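Local coordinates for nucleotidyltransferase-like protein (Exiguobacterium sibiricum, PDB 3C18) that probably transfers nucleotidyl groups, pairing a nucleotidyltransferase-like domain with a YgxA-like substrate-binding domain and a helix-turn-helix domain, at residues 119-123 and 166-171. Sequence-based numbering, arbitrary orientation.
Sequences RCLQM and LEKGAH
The carbonyl oxygen of Leu166 takes two N-H groups, one from each face of its plane: Arg119 NH1 at 3.0 Å, with an angle of 151° at the hydrogen, and the backbone N of Gly169 at 2.8 Å. The second bond belongs to the Schellman motif that ends helix 146-167, where Gly169 turns off with positive phi; Arg119, from the first turn of helix 116-142, adds the other. With CG anti to the backbone N (chi1 -172°), Arg119 CD comes to 3.8 Å from Gly169 CA, and the bend at chi3 (64°) turns the guanidinium toward the Leu166 carbonyl; NH2 is held in a salt bridge by Glu116. Three residues after Arg119, Gln122 crosses the Leu166 side chain at about a right angle: Leu166 CD2 lies 3.5 Å from Gln122 OE1, while Leu166 CD1 rests on the backbone carbonyl of Gln122. The Gln122 amide is tied through NE2 to Ile80 O. Met123, a selenomethionine, runs past Leu166 in the opposite sense, Met123 CG 3.6 Å from Leu166 CB, its selenium against Glu167 CA and CG. The Glu167 carboxylate salt-bridges Lys219 and hydrogen-bonds Ser222. Phe114 stacks on His171 beside the start of helix 116-142, which here packs against the end of helix 146-167, with helix 220-231 touching Cys120 and Leu121.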
loop_
_atom_site.group_PDB
_atom_site.type_symbol
_atom_site.label_atom_id
_atom_site.label_comp_id
_atom_site.label_asym_id
_atom_site.label_seq_id
_atom_site.Cartn_x
_atom_site.Cartn_y
_atom_site.Cartn_z
ATOM N N ARG A 119 12.765 -2.525 -14.139
ATOM C CA ARG A 119 13.302 -1.322 -13.535
ATOM C C ARG A 119 12.466 -0.122 -13.896
ATOM O O ARG A 119 12.186 0.737 -13.062
ATOM C CB ARG A 119 14.735 -1.058 -13.964
ATOM C CG ARG A 119 15.331 0.087 -13.186
ATOM C CD ARG A 119 16.849 0.159 -13.352
ATOM N NE ARG A 119 17.180 0.433 -14.730
ATOM C CZ ARG A 119 17.357 1.650 -15.228
ATOM N NH1 ARG A 119 17.260 2.723 -14.455
ATOM N NH2 ARG A 119 17.650 1.787 -16.504
ATOM N N CYS A 120 12.070 -0.067 -15.157
ATOM C CA CYS A 120 11.328 1.096 -15.681
ATOM C C CYS A 120 9.951 1.150 -15.091
ATOM O O CYS A 120 9.443 2.225 -14.810
ATOM C CB CYS A 120 11.259 1.096 -17.212
ATOM S SG CYS A 120 12.875 1.572 -17.905
ATOM N N LEU A 121 9.364 -0.015 -14.871
ATOM C CA LEU A 121 8.021 -0.090 -14.258
ATOM C C LEU A 121 8.094 0.398 -12.822
ATOM O O LEU A 121 7.242 1.150 -12.346
ATOM C CB LEU A 121 7.481 -1.526 -14.282
ATOM C CG LEU A 121 6.153 -1.722 -13.542
ATOM C CD1 LEU A 121 5.121 -0.711 -13.980
ATOM C CD2 LEU A 121 5.665 -3.147 -13.710
ATOM N N GLN A 122 9.140 -0.032 -12.137
ATOM C CA GLN A 122 9.375 0.408 -10.748
ATOM C C GLN A 122 9.589 1.925 -10.653
ATOM O O GLN A 122 9.204 2.572 -9.671
ATOM C CB GLN A 122 10.529 -0.364 -10.147
ATOM C CG GLN A 122 10.148 -1.833 -9.812
ATOM C CD GLN A 122 11.260 -2.600 -9.196
ATOM O OE1 GLN A 122 12.037 -2.052 -8.397
ATOM N NE2 GLN A 122 11.350 -3.912 -9.537
HETATM N N MSE A 123 10.219 2.489 -11.682
HETATM C CA MSE A 123 10.509 3.913 -11.714
HETATM C C MSE A 123 9.228 4.665 -11.905
HETATM O O MSE A 123 9.017 5.671 -11.270
HETATM C CB MSE A 123 11.553 4.297 -12.769
HETATM C CG MSE A 123 12.939 3.876 -12.417
HETATM SE SE MSE A 123 14.287 4.720 -13.526
HETATM C CE MSE A 123 13.874 3.883 -15.222
ATOM N N LEU A 166 16.809 3.745 -8.171
ATOM C CA LEU A 166 16.420 2.988 -9.374
ATOM C C LEU A 166 17.091 3.576 -10.614
ATOM O O LEU A 166 17.558 2.873 -11.490
ATOM C CB LEU A 166 14.886 3.027 -9.545
ATOM C CG LEU A 166 14.072 2.123 -8.599
ATOM C CD1 LEU A 166 12.606 2.615 -8.509
ATOM C CD2 LEU A 166 14.135 0.649 -9.035
ATOM N N GLU A 167 17.187 4.892 -10.660
ATOM C CA GLU A 167 17.713 5.558 -11.853
ATOM C C GLU A 167 19.121 5.109 -12.124
ATOM O O GLU A 167 19.554 5.098 -13.245
ATOM C CB GLU A 167 17.692 7.086 -11.734
ATOM C CG GLU A 167 16.343 7.714 -11.938
ATOM C CD GLU A 167 16.362 9.218 -11.773
ATOM O OE1 GLU A 167 17.060 9.700 -10.854
ATOM O OE2 GLU A 167 15.634 9.923 -12.519
ATOM N N LYS A 168 19.825 4.743 -11.068
ATOM C CA LYS A 168 21.256 4.422 -11.158
ATOM C C LYS A 168 21.398 2.929 -11.329
ATOM O O LYS A 168 22.490 2.400 -11.355
ATOM C CB LYS A 168 22.013 4.892 -9.910
ATOM C CG LYS A 168 22.138 6.406 -9.790
ATOM C CD LYS A 168 23.022 7.006 -10.866
ATOM C CE LYS A 168 24.529 6.931 -10.508
ATOM N NZ LYS A 168 25.051 7.965 -9.512
ATOM N N GLY A 169 20.264 2.251 -11.393
ATOM C CA GLY A 169 20.212 0.835 -11.746
ATOM C C GLY A 169 20.219 -0.148 -10.608
ATOM O O GLY A 169 20.407 -1.343 -10.811
ATOM N N ALA A 170 19.976 0.347 -9.403
ATOM C CA ALA A 170 19.925 -0.516 -8.219
ATOM C C ALA A 170 18.546 -0.650 -7.618
ATOM O O ALA A 170 17.678 0.209 -7.756
ATOM C CB ALA A 170 20.913 -0.003 -7.172
ATOM N N HIS A 171 18.344 -1.762 -6.938
ATOM C CA HIS A 171 17.114 -1.967 -6.202
ATOM C C HIS A 171 17.170 -1.149 -4.922
ATOM O O HIS A 171 18.148 -1.195 -4.187
ATOM C CB HIS A 171 16.937 -3.414 -5.795
ATOM C CG HIS A 171 16.738 -4.344 -6.938
ATOM N ND1 HIS A 171 15.496 -4.584 -7.482
ATOM C CD2 HIS A 171 17.616 -5.120 -7.619
ATOM C CE1 HIS A 171 15.613 -5.481 -8.446
ATOM N NE2 HIS A 171 16.888 -5.829 -8.545
#